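Local coordinates for phenol hydroxylase component phL (Pseudomonas stutzeri, PDB 3U52), which is probably the beta-type subunit of the hydroxylase of a bacterial multicomponent monooxygenase that hydroxylates phenol, at residues T30-D38 / C71-Y80. Sequence-based numbering, arbitrary orientation.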
loop_
_atom_site.group_PDB
_atom_site.type_symbol
_atom_site.label_atom_id
_atom_site.label_comp_id
_atom_site.label_asym_id
_atom_site.label_seq_id
_atom_site.Cartn_x
_atom_site.Cartn_y
_atom_site.Cartn_z
ATOM N N THR D 30 1.143 18.197 -8.464
ATOM C CA THR D 30 1.240 17.540 -7.155
ATOM C C THR D 30 -0.112 16.941 -6.761
ATOM O O THR D 30 -1.151 17.299 -7.329
ATOM C CB THR D 30 1.705 18.500 -6.087
ATOM O OG1 THR D 30 0.715 19.507 -5.920
ATOM C CG2 THR D 30 3.020 19.186 -6.509
ATOM N N ARG D 31 -0.094 16.029 -5.793
ATOM C CA ARG D 31 -1.334 15.523 -5.198
ATOM C C ARG D 31 -2.160 16.691 -4.631
ATOM O O ARG D 31 -3.383 16.747 -4.835
ATOM C CB ARG D 31 -1.050 14.457 -4.129
ATOM C CG ARG D 31 -0.487 13.099 -4.677
ATOM C CD ARG D 31 -1.470 11.911 -4.759
ATOM N NE ARG D 31 -0.886 10.716 -5.427
ATOM C CZ ARG D 31 -1.364 10.125 -6.548
ATOM N NH1 ARG D 31 -2.437 10.582 -7.169
ATOM N NH2 ARG D 31 -0.756 9.061 -7.072
ATOM N N TYR D 32 -1.501 17.621 -3.935
ATOM C CA TYR D 32 -2.185 18.808 -3.401
ATOM C C TYR D 32 -2.857 19.595 -4.498
ATOM O O TYR D 32 -4.008 19.968 -4.331
ATOM C CB TYR D 32 -1.227 19.708 -2.595
ATOM C CG TYR D 32 -1.920 20.939 -2.051
ATOM C CD1 TYR D 32 -2.821 20.853 -0.981
ATOM C CD2 TYR D 32 -1.734 22.178 -2.638
ATOM C CE1 TYR D 32 -3.473 22.013 -0.498
ATOM C CE2 TYR D 32 -2.383 23.315 -2.160
ATOM C CZ TYR D 32 -3.244 23.221 -1.096
ATOM O OH TYR D 32 -3.880 24.369 -0.661
ATOM N N GLN D 33 -2.157 19.840 -5.617
ATOM C CA GLN D 33 -2.741 20.610 -6.724
ATOM C C GLN D 33 -3.973 19.931 -7.313
ATOM O O GLN D 33 -5.010 20.594 -7.390
ATOM C CB GLN D 33 -1.759 20.945 -7.836
ATOM C CG GLN D 33 -0.660 21.946 -7.373
ATOM C CD GLN D 33 0.490 22.074 -8.356
ATOM O OE1 GLN D 33 0.891 21.108 -8.972
ATOM N NE2 GLN D 33 1.059 23.265 -8.458
ATOM N N GLU D 34 -3.884 18.655 -7.694
ATOM C CA GLU D 34 -5.031 17.942 -8.271
ATOM C C GLU D 34 -6.248 17.858 -7.328
ATOM O O GLU D 34 -7.398 17.725 -7.782
ATOM C CB GLU D 34 -4.632 16.540 -8.806
ATOM C CG GLU D 34 -3.638 16.703 -9.943
ATOM C CD GLU D 34 -3.345 15.453 -10.783
ATOM O OE1 GLU D 34 -3.447 14.323 -10.284
ATOM O OE2 GLU D 34 -2.947 15.628 -11.972
ATOM N N ALA D 35 -5.980 17.932 -6.038
ATOM C CA ALA D 35 -7.015 17.727 -5.055
ATOM C C ALA D 35 -7.707 18.998 -4.658
ATOM O O ALA D 35 -8.779 18.922 -4.076
ATOM C CB ALA D 35 -6.443 17.048 -3.792
ATOM N N SER D 36 -7.094 20.146 -4.954
ATOM C CA SER D 36 -7.432 21.363 -4.267
ATOM C C SER D 36 -7.873 22.571 -5.115
ATOM O O SER D 36 -8.306 23.581 -4.546
ATOM C CB SER D 36 -6.284 21.760 -3.343
ATOM O OG SER D 36 -6.002 20.707 -2.437
ATOM N N TYR D 37 -7.723 22.488 -6.444
ATOM C CA TYR D 37 -7.903 23.647 -7.307
ATOM C C TYR D 37 -8.997 23.402 -8.312
ATOM O O TYR D 37 -8.923 22.434 -9.049
ATOM C CB TYR D 37 -6.598 23.982 -8.066
ATOM C CG TYR D 37 -5.532 24.588 -7.174
ATOM C CD1 TYR D 37 -4.606 23.761 -6.512
ATOM C CD2 TYR D 37 -5.469 25.969 -6.965
ATOM C CE1 TYR D 37 -3.650 24.294 -5.683
ATOM C CE2 TYR D 37 -4.501 26.522 -6.134
ATOM C CZ TYR D 37 -3.607 25.680 -5.509
ATOM O OH TYR D 37 -2.661 26.196 -4.698
ATOM N N ASP D 38 -10.011 24.290 -8.342
ATOM C CA ASP D 38 -11.051 24.313 -9.423
ATOM C C ASP D 38 -11.890 23.047 -9.522
ATOM O O ASP D 38 -12.370 22.704 -10.561
ATOM C CB ASP D 38 -10.407 24.576 -10.780
ATOM C CG ASP D 38 -9.572 25.820 -10.769
ATOM O OD1 ASP D 38 -10.091 26.844 -10.279
ATOM O OD2 ASP D 38 -8.394 25.778 -11.191
ATOM N N CYS D 71 -8.161 31.205 -5.071
ATOM C CA CYS D 71 -7.009 30.266 -5.109
ATOM C C CYS D 71 -5.623 30.898 -4.942
ATOM O O CYS D 71 -4.637 30.170 -4.868
ATOM C CB CYS D 71 -6.999 29.471 -6.400
ATOM S SG CYS D 71 -8.464 28.534 -6.542
ATOM N N ALA D 72 -5.533 32.231 -4.903
ATOM C CA ALA D 72 -4.341 32.884 -4.373
ATOM C C ALA D 72 -4.081 32.428 -2.924
ATOM O O ALA D 72 -2.931 32.421 -2.456
ATOM C CB ALA D 72 -4.502 34.406 -4.391
ATOM N N VAL D 73 -5.137 32.097 -2.191
ATOM C CA VAL D 73 -4.953 31.610 -0.826
ATOM C C VAL D 73 -4.714 30.111 -0.922
ATOM O O VAL D 73 -5.600 29.369 -1.352
ATOM C CB VAL D 73 -6.157 31.935 0.087
ATOM C CG1 VAL D 73 -6.059 31.171 1.395
ATOM C CG2 VAL D 73 -6.251 33.446 0.353
ATOM N N SER D 74 -3.500 29.684 -0.576
ATOM C CA SER D 74 -3.091 28.282 -0.671
ATOM C C SER D 74 -2.423 27.872 0.636
ATOM O O SER D 74 -1.969 28.720 1.397
ATOM C CB SER D 74 -2.107 28.063 -1.818
ATOM O OG SER D 74 -2.719 28.407 -3.060
ATOM N N ASP D 75 -2.336 26.571 0.864
ATOM C CA ASP D 75 -1.884 26.035 2.140
ATOM C C ASP D 75 -0.376 25.731 2.028
ATOM O O ASP D 75 0.022 24.916 1.192
ATOM C CB ASP D 75 -2.670 24.761 2.473
ATOM C CG ASP D 75 -2.334 24.201 3.862
ATOM O OD1 ASP D 75 -1.492 24.783 4.559
ATOM O OD2 ASP D 75 -2.892 23.173 4.263
ATOM N N PRO D 76 0.461 26.405 2.850
ATOM C CA PRO D 76 1.897 26.098 2.940
ATOM C C PRO D 76 2.206 24.648 3.361
ATOM O O PRO D 76 3.244 24.122 2.958
ATOM C CB PRO D 76 2.432 27.095 4.000
ATOM C CG PRO D 76 1.353 28.136 4.163
ATOM C CD PRO D 76 0.046 27.505 3.738
ATOM N N ARG D 77 1.350 24.024 4.175
ATOM C CA ARG D 77 1.487 22.625 4.590
ATOM C C ARG D 77 1.116 21.633 3.447
ATOM O O ARG D 77 1.431 20.451 3.521
ATOM C CB ARG D 77 0.596 22.358 5.821
ATOM C CG ARG D 77 0.823 23.265 7.036
ATOM C CD ARG D 77 -0.417 23.191 7.954
ATOM N NE ARG D 77 -1.677 23.416 7.227
ATOM C CZ ARG D 77 -2.900 23.177 7.714
ATOM N NH1 ARG D 77 -3.049 22.801 8.959
ATOM N NH2 ARG D 77 -3.980 23.365 6.959
ATOM N N GLN D 78 0.427 22.122 2.412
ATOM C CA GLN D 78 -0.050 21.272 1.287
ATOM C C GLN D 78 -0.942 20.089 1.723
ATOM O O GLN D 78 -0.835 18.970 1.215
ATOM C CB GLN D 78 1.140 20.808 0.462
ATOM C CG GLN D 78 2.062 21.973 0.130
ATOM C CD GLN D 78 1.706 22.661 -1.130
ATOM O OE1 GLN D 78 1.158 23.800 -1.111
ATOM N NE2 GLN D 78 2.009 22.017 -2.257
ATOM N N PHE D 79 -1.828 20.348 2.676
ATOM C CA PHE D 79 -2.713 19.336 3.178
ATOM C C PHE D 79 -3.881 19.108 2.197
ATOM O O PHE D 79 -4.764 19.931 2.065
ATOM C CB PHE D 79 -3.271 19.742 4.550
ATOM C CG PHE D 79 -2.366 19.468 5.721
ATOM C CD1 PHE D 79 -2.813 19.763 7.015
ATOM C CD2 PHE D 79 -1.092 18.933 5.576
ATOM C CE1 PHE D 79 -1.980 19.523 8.135
ATOM C CE2 PHE D 79 -0.257 18.704 6.694
ATOM C CZ PHE D 79 -0.700 18.967 7.967
ATOM N N TYR D 80 -3.874 17.963 1.532
ATOM C CA TYR D 80 -5.101 17.366 1.004
ATOM C C TYR D 80 -5.477 16.373 2.069
ATOM O O TYR D 80 -4.726 16.230 3.067
ATOM C CB TYR D 80 -4.892 16.755 -0.387
ATOM C CG TYR D 80 -3.785 15.733 -0.425
ATOM C CD1 TYR D 80 -4.075 14.387 -0.377
ATOM C CD2 TYR D 80 -2.466 16.116 -0.499
ATOM C CE1 TYR D 80 -3.076 13.432 -0.370
ATOM C CE2 TYR D 80 -1.463 15.172 -0.513
ATOM C CZ TYR D 80 -1.783 13.825 -0.437
ATOM O OH TYR D 80 -0.796 12.850 -0.439
#
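Tyr32 lies against the loop 71-80 with one ring face covered by the backbone of Gln78, whose CA sits 3.9 Å from the ring centroid and 23° off the normal, a CH-pi contact. Ser36 OG is over the opposite face, offset toward the rim, while Phe79 O and Tyr80 N lie in plane at the edge. Having CG anti to the backbone N (chi1 179°) lays the ring across Gln78 and brings its phenol oxygen to Asp75 N, from which it accepts a hydrogen bond (3.1 Å from N to OH, 151° at the hydrogen). Asp75 opens a type I turn that ends at Gln78; its OD1 accepts from Arg77 N, giving an Asx turn, and Arg77 grips the carboxylate side-on in a salt bridge, NE to OD1 and NH2 to OD2. The short helix 31-36, begun by a Thr30-Gln33 capping box, packs through Tyr32, Arg31 and Ala35 on the loop leading into helix 81-105. Arg31 CB lies over the ring face of Tyr80, N-cap of that helix, in a CH-pi contact, 4.1 Å from the centroid. Arg31's guanidinium instead salt-bridges an acidic side chain of another protein's chain. Near Cys71, Tyr37 presents its ring edge to CB, and its OH lies 2.8 Å from Ser74 OG.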